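Farnesyltransferase, putative (Trypanosoma cruzi, PDB 3WCA) probably catalyses the magnesium-dependent condensation of two farnesyl diphosphates, with reduction by NADPH or NADH, to squalene, the first step toward lanosterol. Local coordinates at residues Asp68-Asp73 with Glu79-Glu84; Leu62-Leu67 with Glu137-Gly142. The protein carries 1 engineered substitution. One frame throughout, in Å; residues are numbered along the deposited sequence.

Contact 1 of 2, residues Asp68-Asp73 with Glu79-Glu84. Engineered in segment 79-84: Glu79 (natural residue Asp).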
ATOM      1  N   ASP A  68       2.234   2.529 -12.352  1.00 39.07           N
ATOM      2  CA  ASP A  68       2.833   1.316 -11.831  1.00 40.77           C
ATOM      3  C   ASP A  68       3.138   0.330 -12.947  1.00 39.58           C
ATOM      4  O   ASP A  68       4.174  -0.331 -12.937  1.00 38.92           O
ATOM      5  CB  ASP A  68       1.906   0.661 -10.811  1.00 45.08           C
ATOM      6  CG  ASP A  68       2.525  -0.556 -10.182  1.00 47.68           C
ATOM      7  OD1 ASP A  68       3.507  -0.390  -9.430  1.00 51.35           O
ATOM      8  OD2 ASP A  68       2.045  -1.676 -10.452  1.00 50.00           O
ATOM      9  N   THR A  69       2.227   0.237 -13.907  1.00 38.44           N
ATOM     10  CA  THR A  69       2.391  -0.675 -15.027  1.00 40.14           C
ATOM     11  C   THR A  69       3.628  -0.322 -15.863  1.00 40.56           C
ATOM     12  O   THR A  69       4.316  -1.209 -16.371  1.00 36.88           O
ATOM     13  CB  THR A  69       1.121  -0.676 -15.904  1.00 40.16           C
ATOM     14  OG1 THR A  69       0.025  -1.176 -15.131  1.00 41.15           O
ATOM     15  CG2 THR A  69       1.301  -1.553 -17.122  1.00 40.45           C
ATOM     16  N   VAL A  70       3.917   0.970 -16.003  1.00 41.02           N
ATOM     17  CA  VAL A  70       5.098   1.378 -16.759  1.00 41.83           C
ATOM     18  C   VAL A  70       6.358   1.081 -15.929  1.00 42.74           C
ATOM     19  O   VAL A  70       7.329   0.512 -16.430  1.00 43.41           O
ATOM     20  CB  VAL A  70       5.053   2.885 -17.108  1.00 42.07           C
ATOM     21  CG1 VAL A  70       6.359   3.305 -17.784  1.00 39.98           C
ATOM     22  CG2 VAL A  70       3.876   3.170 -18.028  1.00 41.74           C
ATOM     23  N   GLU A  71       6.328   1.449 -14.655  1.00 43.27           N
ATOM     24  CA  GLU A  71       7.462   1.223 -13.774  1.00 46.83           C
ATOM     25  C   GLU A  71       7.843  -0.251 -13.643  1.00 49.79           C
ATOM     26  O   GLU A  71       9.031  -0.585 -13.574  1.00 51.15           O
ATOM     27  CB  GLU A  71       7.169   1.785 -12.381  1.00 45.77           C
ATOM     28  CG  GLU A  71       8.208   1.405 -11.332  1.00 48.80           C
ATOM     29  CD  GLU A  71       7.716   1.620  -9.912  1.00 48.93           C
ATOM     30  OE1 GLU A  71       6.551   1.268  -9.628  1.00 49.10           O
ATOM     31  OE2 GLU A  71       8.496   2.123  -9.077  1.00 49.22           O
ATOM     32  N   ASP A  72       6.842  -1.130 -13.616  1.00 50.00           N
ATOM     33  CA  ASP A  72       7.094  -2.560 -13.448  1.00 51.18           C
ATOM     34  C   ASP A  72       7.393  -3.389 -14.690  1.00 49.59           C
ATOM     35  O   ASP A  72       7.836  -4.530 -14.569  1.00 49.23           O
ATOM     36  CB  ASP A  72       5.935  -3.213 -12.679  1.00 53.04           C
ATOM     37  CG  ASP A  72       5.853  -2.734 -11.237  1.00 56.37           C
ATOM     38  OD1 ASP A  72       6.921  -2.583 -10.604  1.00 58.57           O
ATOM     39  OD2 ASP A  72       4.729  -2.516 -10.733  1.00 57.97           O
ATOM     40  N   ASP A  73       7.155  -2.849 -15.879  1.00 49.70           N
ATOM     41  CA  ASP A  73       7.443  -3.623 -17.076  1.00 50.00           C
ATOM     42  C   ASP A  73       8.956  -3.653 -17.261  1.00 51.87           C
ATOM     43  O   ASP A  73       9.555  -2.660 -17.663  1.00 52.75           O
ATOM     44  CB  ASP A  73       6.792  -3.006 -18.311  1.00 46.33           C
ATOM     45  CG  ASP A  73       6.881  -3.920 -19.518  1.00 45.35           C
ATOM     46  OD1 ASP A  73       7.733  -4.833 -19.497  1.00 43.41           O
ATOM     47  OD2 ASP A  73       6.115  -3.734 -20.484  1.00 44.58           O
ATOM     48  N   GLU A  79      15.223   4.205 -20.170  1.00 43.55           N
ATOM     49  CA  GLU A  79      15.154   5.557 -20.713  1.00 41.48           C
ATOM     50  C   GLU A  79      13.728   5.802 -21.220  1.00 40.93           C
ATOM     51  O   GLU A  79      13.251   6.934 -21.251  1.00 39.72           O
ATOM     52  CB  GLU A  79      16.203   5.782 -21.832  1.00 41.93           C
ATOM     53  CG  GLU A  79      15.869   5.245 -23.231  1.00 42.19           C
ATOM     54  CD  GLU A  79      16.443   3.863 -23.506  1.00 43.15           C
ATOM     55  OE1 GLU A  79      17.241   3.362 -22.683  1.00 47.44           O
ATOM     56  OE2 GLU A  79      16.106   3.279 -24.555  1.00 42.45           O
ATOM     57  N   PHE A  80      13.038   4.731 -21.599  1.00 41.84           N
ATOM     58  CA  PHE A  80      11.659   4.867 -22.054  1.00 43.06           C
ATOM     59  C   PHE A  80      10.788   5.299 -20.864  1.00 42.88           C
ATOM     60  O   PHE A  80       9.877   6.107 -21.011  1.00 42.19           O
ATOM     61  CB  PHE A  80      11.127   3.535 -22.597  1.00 43.58           C
ATOM     62  CG  PHE A  80       9.658   3.564 -22.930  1.00 44.99           C
ATOM     63  CD1 PHE A  80       9.224   3.910 -24.207  1.00 43.35           C
ATOM     64  CD2 PHE A  80       8.703   3.293 -21.949  1.00 42.92           C
ATOM     65  CE1 PHE A  80       7.856   3.989 -24.508  1.00 46.52           C
ATOM     66  CE2 PHE A  80       7.336   3.370 -22.238  1.00 45.23           C
ATOM     67  CZ  PHE A  80       6.911   3.721 -23.522  1.00 45.18           C
ATOM     68  N   LYS A  81      11.081   4.754 -19.685  1.00 42.63           N
ATOM     69  CA  LYS A  81      10.316   5.072 -18.485  1.00 42.91           C
ATOM     70  C   LYS A  81      10.651   6.453 -17.934  1.00 44.40           C
ATOM     71  O   LYS A  81       9.762   7.179 -17.489  1.00 45.39           O
ATOM     72  CB  LYS A  81      10.559   4.007 -17.411  1.00 41.07           C
ATOM     73  CG  LYS A  81      10.140   2.596 -17.831  1.00 38.65           C
ATOM     74  CD  LYS A  81      10.591   1.580 -16.798  1.00 40.36           C
ATOM     75  CE  LYS A  81      10.247   0.146 -17.194  1.00 38.31           C
ATOM     76  NZ  LYS A  81      10.784  -0.795 -16.160  1.00 37.73           N
ATOM     77  N   LEU A  82      11.928   6.819 -17.962  1.00 44.23           N
ATOM     78  CA  LEU A  82      12.347   8.126 -17.468  1.00 45.39           C
ATOM     79  C   LEU A  82      11.810   9.218 -18.388  1.00 45.95           C
ATOM     80  O   LEU A  82      11.678  10.381 -18.001  1.00 47.73           O
ATOM     81  CB  LEU A  82      13.872   8.199 -17.409  1.00 45.49           C
ATOM     82  CG  LEU A  82      14.542   7.177 -16.492  1.00 46.75           C
ATOM     83  CD1 LEU A  82      16.061   7.344 -16.549  1.00 46.20           C
ATOM     84  CD2 LEU A  82      14.029   7.367 -15.067  1.00 45.68           C
ATOM     85  N   ARG A  83      11.492   8.826 -19.611  1.00 46.53           N
ATOM     86  CA  ARG A  83      10.972   9.748 -20.608  1.00 47.81           C
ATOM     87  C   ARG A  83       9.456   9.943 -20.463  1.00 47.00           C
ATOM     88  O   ARG A  83       8.971  11.064 -20.329  1.00 46.69           O
ATOM     89  CB  ARG A  83      11.290   9.211 -22.011  1.00 48.38           C
ATOM     90  CG  ARG A  83      10.878  10.117 -23.169  1.00 51.00           C
ATOM     91  CD  ARG A  83      10.875   9.338 -24.486  1.00 51.61           C
ATOM     92  NE  ARG A  83      12.146   8.650 -24.722  1.00 52.09           N
ATOM     93  CZ  ARG A  83      12.254   7.405 -25.181  1.00 50.66           C
ATOM     94  NH1 ARG A  83      11.165   6.697 -25.457  1.00 52.31           N
ATOM     95  NH2 ARG A  83      13.449   6.862 -25.358  1.00 49.56           N
ATOM     96  N   GLU A  84       8.722   8.836 -20.476  1.00 45.67           N
ATOM     97  CA  GLU A  84       7.263   8.862 -20.398  1.00 44.76           C
ATOM     98  C   GLU A  84       6.626   9.210 -19.043  1.00 43.00           C
ATOM     99  O   GLU A  84       5.668   9.983 -18.985  1.00 42.04           O
ATOM    100  CB  GLU A  84       6.710   7.514 -20.876  1.00 45.22           C
ATOM    101  CG  GLU A  84       7.046   7.146 -22.323  1.00 47.49           C
ATOM    102  CD  GLU A  84       6.380   8.058 -23.349  1.00 48.88           C
ATOM    103  OE1 GLU A  84       5.229   8.491 -23.118  1.00 48.48           O
ATOM    104  OE2 GLU A  84       7.002   8.323 -24.400  1.00 49.91           O
TER

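Contact 2 of 2, residues Leu62-Leu67 with Glu137-Gly142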
ATOM      1  N   LEU A  62      -6.759   4.126 -10.888  1.00 30.60           N
ATOM      2  CA  LEU A  62      -6.371   3.648 -12.208  1.00 31.68           C
ATOM      3  C   LEU A  62      -5.224   4.468 -12.798  1.00 32.90           C
ATOM      4  O   LEU A  62      -4.350   3.932 -13.481  1.00 34.33           O
ATOM      5  CB  LEU A  62      -7.577   3.637 -13.139  1.00 31.13           C
ATOM      6  CG  LEU A  62      -8.635   2.578 -12.783  1.00 31.40           C
ATOM      7  CD1 LEU A  62      -9.876   2.753 -13.669  1.00 31.25           C
ATOM      8  CD2 LEU A  62      -8.042   1.184 -12.975  1.00 28.41           C
ATOM      9  N   VAL A  63      -5.217   5.767 -12.528  1.00 32.88           N
ATOM     10  CA  VAL A  63      -4.139   6.612 -13.016  1.00 33.39           C
ATOM     11  C   VAL A  63      -2.815   6.089 -12.442  1.00 34.30           C
ATOM     12  O   VAL A  63      -1.869   5.835 -13.188  1.00 33.14           O
ATOM     13  CB  VAL A  63      -4.341   8.087 -12.583  1.00 33.54           C
ATOM     14  CG1 VAL A  63      -3.055   8.875 -12.783  1.00 35.45           C
ATOM     15  CG2 VAL A  63      -5.471   8.712 -13.391  1.00 30.20           C
ATOM     16  N   LEU A  64      -2.768   5.907 -11.122  1.00 33.01           N
ATOM     17  CA  LEU A  64      -1.563   5.427 -10.452  1.00 33.49           C
ATOM     18  C   LEU A  64      -1.230   4.010 -10.891  1.00 35.22           C
ATOM     19  O   LEU A  64      -0.058   3.623 -10.976  1.00 34.02           O
ATOM     20  CB  LEU A  64      -1.742   5.467  -8.926  1.00 30.25           C
ATOM     21  CG  LEU A  64      -2.076   6.832  -8.312  1.00 30.22           C
ATOM     22  CD1 LEU A  64      -1.980   6.737  -6.792  1.00 28.81           C
ATOM     23  CD2 LEU A  64      -1.103   7.897  -8.837  1.00 28.00           C
ATOM     24  N   ARG A  65      -2.271   3.238 -11.171  1.00 35.82           N
ATOM     25  CA  ARG A  65      -2.095   1.866 -11.601  1.00 36.47           C
ATOM     26  C   ARG A  65      -1.416   1.857 -12.964  1.00 36.77           C
ATOM     27  O   ARG A  65      -0.630   0.960 -13.276  1.00 37.67           O
ATOM     28  CB  ARG A  65      -3.446   1.175 -11.690  1.00 39.90           C
ATOM     29  CG  ARG A  65      -3.341  -0.271 -12.067  1.00 45.16           C
ATOM     30  CD  ARG A  65      -2.477  -1.029 -11.076  1.00 50.85           C
ATOM     31  NE  ARG A  65      -2.307  -2.406 -11.518  1.00 57.98           N
ATOM     32  CZ  ARG A  65      -1.829  -3.381 -10.760  1.00 63.12           C
ATOM     33  NH1 ARG A  65      -1.465  -3.134  -9.505  1.00 65.36           N
ATOM     34  NH2 ARG A  65      -1.728  -4.607 -11.260  1.00 64.64           N
ATOM     35  N   ALA A  66      -1.743   2.845 -13.787  1.00 33.95           N
ATOM     36  CA  ALA A  66      -1.120   2.961 -15.098  1.00 35.63           C
ATOM     37  C   ALA A  66       0.375   3.230 -14.874  1.00 35.40           C
ATOM     38  O   ALA A  66       1.222   2.563 -15.470  1.00 36.57           O
ATOM     39  CB  ALA A  66      -1.758   4.107 -15.887  1.00 35.28           C
ATOM     40  N   LEU A  67       0.698   4.194 -14.006  1.00 34.92           N
ATOM     41  CA  LEU A  67       2.101   4.508 -13.711  1.00 36.23           C
ATOM     42  C   LEU A  67       2.840   3.251 -13.289  1.00 38.77           C
ATOM     43  O   LEU A  67       3.943   2.957 -13.776  1.00 37.89           O
ATOM     44  CB  LEU A  67       2.232   5.506 -12.560  1.00 34.08           C
ATOM     45  CG  LEU A  67       1.821   6.957 -12.753  1.00 36.83           C
ATOM     46  CD1 LEU A  67       2.103   7.730 -11.466  1.00 34.15           C
ATOM     47  CD2 LEU A  67       2.585   7.540 -13.924  1.00 35.09           C
ATOM     48  N   GLU A 137       1.916  13.153 -10.660  1.00 36.62           N
ATOM     49  CA  GLU A 137       3.211  13.716 -11.017  1.00 37.78           C
ATOM     50  C   GLU A 137       4.282  13.406  -9.963  1.00 37.14           C
ATOM     51  O   GLU A 137       5.372  12.934 -10.293  1.00 36.74           O
ATOM     52  CB  GLU A 137       3.082  15.233 -11.197  1.00 38.15           C
ATOM     53  CG  GLU A 137       4.396  15.929 -11.485  1.00 42.98           C
ATOM     54  CD  GLU A 137       4.212  17.344 -12.008  1.00 45.78           C
ATOM     55  OE1 GLU A 137       3.577  18.169 -11.312  1.00 44.81           O
ATOM     56  OE2 GLU A 137       4.711  17.624 -13.121  1.00 48.31           O
ATOM     57  N   ARG A 138       3.980  13.682  -8.699  1.00 34.56           N
ATOM     58  CA  ARG A 138       4.936  13.416  -7.639  1.00 32.72           C
ATOM     59  C   ARG A 138       5.304  11.927  -7.520  1.00 33.87           C
ATOM     60  O   ARG A 138       6.461  11.595  -7.272  1.00 32.95           O
ATOM     61  CB  ARG A 138       4.397  13.954  -6.312  1.00 34.95           C
ATOM     62  CG  ARG A 138       4.364  15.483  -6.259  1.00 36.22           C
ATOM     63  CD  ARG A 138       3.527  15.999  -5.098  1.00 37.49           C
ATOM     64  NE  ARG A 138       4.118  15.694  -3.798  1.00 36.39           N
ATOM     65  CZ  ARG A 138       3.493  15.889  -2.643  1.00 36.70           C
ATOM     66  NH1 ARG A 138       2.260  16.381  -2.646  1.00 39.06           N
ATOM     67  NH2 ARG A 138       4.093  15.605  -1.490  1.00 32.89           N
ATOM     68  N   MET A 139       4.338  11.027  -7.705  1.00 32.05           N
ATOM     69  CA  MET A 139       4.645   9.596  -7.620  1.00 32.05           C
ATOM     70  C   MET A 139       5.511   9.173  -8.799  1.00 30.16           C
ATOM     71  O   MET A 139       6.450   8.388  -8.654  1.00 28.96           O
ATOM     72  CB  MET A 139       3.371   8.741  -7.621  1.00 30.61           C
ATOM     73  CG  MET A 139       3.661   7.225  -7.740  1.00 34.39           C
ATOM     74  SD  MET A 139       2.175   6.178  -7.603  1.00 35.48           S
ATOM     75  CE  MET A 139       1.598   6.743  -5.950  1.00 24.94           C
ATOM     76  N   ALA A 140       5.172   9.679  -9.977  1.00 32.01           N
ATOM     77  CA  ALA A 140       5.923   9.353 -11.182  1.00 34.07           C
ATOM     78  C   ALA A 140       7.398   9.745 -11.041  1.00 34.96           C
ATOM     79  O   ALA A 140       8.291   8.948 -11.320  1.00 35.56           O
ATOM     80  CB  ALA A 140       5.308  10.058 -12.374  1.00 35.64           C
ATOM     81  N   ASN A 141       7.658  10.966 -10.590  1.00 34.68           N
ATOM     82  CA  ASN A 141       9.044  11.409 -10.447  1.00 36.18           C
ATOM     83  C   ASN A 141       9.770  10.596  -9.376  1.00 36.83           C
ATOM     84  O   ASN A 141      10.959  10.312  -9.505  1.00 33.12           O
ATOM     85  CB  ASN A 141       9.076  12.910 -10.155  1.00 33.81           C
ATOM     86  CG  ASN A 141       8.568  13.730 -11.342  1.00 36.01           C
ATOM     87  OD1 ASN A 141       7.990  14.807 -11.178  1.00 36.01           O
ATOM     88  ND2 ASN A 141       8.787  13.215 -12.546  1.00 35.79           N
ATOM     89  N   GLY A 142       9.039  10.202  -8.336  1.00 36.77           N
ATOM     90  CA  GLY A 142       9.632   9.399  -7.286  1.00 36.93           C
ATOM     91  C   GLY A 142      10.013   8.042  -7.854  1.00 38.39           C
ATOM     92  O   GLY A 142      11.085   7.509  -7.574  1.00 38.09           O
TER

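Contact 1 of 2, residues Asp68-Asp73 with Glu79-Glu84
Lys81 reaches from helix 78-84 to the place where helix 51-72 runs out, at the aspartate-rich DxxED motif (Asp68 to Asp72) of squalene synthases. Its CG lies opposite the carbonyl carbon, beside the backbone N (chi1 -61°), and the rest of the chain is fully extended, which delivers the ammonium group to two main-chain oxygens. NZ donates to Asp73 O at 2.7 Å and to Glu71 O at 3.1 Å. Neither bond uses a lone pair: the nitrogen stands above both carbonyl planes, 53° out of the plane at Asp73 and 58° at Glu71. One ammonium thus ties the last part of the helix to the turn after it, and a positive charge here would probably suit the negative end of the helix dipole. Behind NZ, the approaches of CE to Val70 O and Asp73 O are short and of doubtful weight. Lower down, the valine and the lysine slide past each other in opposite directions, Val70 CG1 lying 3.8 Å from Lys81 CG. Met74, Ile76 and Leu147 also touch the lysine and help to bury it.

The acidic side chains have other work. Asp68, Glu71 and Asp72 form the magnesium site, where the Glu71 side chain comes within about 3 Å of the ion while its OE2 bonds to Tyr160 OH; Asp72 OD1 makes a salt bridge to Arg219. Asp73 turns its carboxylate to Ser75 OG and Gly103 N, leaving the lysine to its carbonyl. Lys81 therefore grips backbone oxygens at the end of the metal-binding segment and does not contact the carboxylates of Asp72 and Asp73: even on the nearer of the two, Asp73 OD1 stays 6.1 Å from Lys81 NZ.

Contact 2 of 2, residues Leu62-Leu67 with Glu137-Gly142
A bend at the end of Met139 brings it onto Leu64: the methionine puts CG opposite its backbone N (chi1 172°), runs straight to SD and then folds at chi3 (-57°), while Leu64 carries CG opposite its carbonyl carbon, on the side of its own backbone N. The folded methyl lands on the leucine branches, Met139 CE being 3.7 Å from Leu64 CD1. The two side chains cross at about a right angle, and the sulfur is held against the other branch, with Met139 SD 3.9 Å from Leu64 CD2.

One turn further on, the CB of Leu67 points toward the partner helix. Its CD1 slips in beside the base of the methionine, 4.1 Å from Met139 CG, and rides over the backbone, 3.9 Å from Ala140 N. The other branch covers the small methyl, Leu67 CD2 to Ala140 CB being 4.0 Å. Ala140 offers nothing beyond CB, and this lets the leucine come down close to the main chain, whereas Met139 spans the wider gap toward Leu64. Cys136 and Met143 of the same helix touch Leu67 as well, so the leucine is a knob in a hole bounded by Cys136, Met139, Ala140 and Met143, with Phe88 adding a further neighbour.

The two helical pieces run nearly parallel, at 15°, with their axes 10.4 Å apart, a spacing bridged by Leu64, Leu67 and Met139. All four touching residues are buried, and the side chains that meet are all apolar. On another side of helix 51-72, Arg65 pairs with Glu107. The side chain of Leu64 is about 7 Å from the bound farnesyl thiodiphosphate and that of Met139 about 8 Å from the magnesium ion, consistent with a layer backing the substrate and metal site of the all-helical isoprenoid synthase fold.

In the fold
Both contacts use helix 51-72, in adjoining pieces, and their centres are about 10 Å apart. Contact 2 lies deeper: its centre is about 14 Å from the centre of the chain, that of contact 1 about 19 Å. Contact 2 joins the helix to the distant helix 126-147 through apolar side chains. Contact 1 closes a short local turn onto helix 78-84 with a charged group binding main-chain oxygens. Each is buried, yet the chemistry changes along the helix: greasy interlocking holds its body, and polar bonding takes over where it ends beside the metal. Helix 126-147 reaches contact 1 too, since Met143 touches Glu71 and Leu147 touches Lys81.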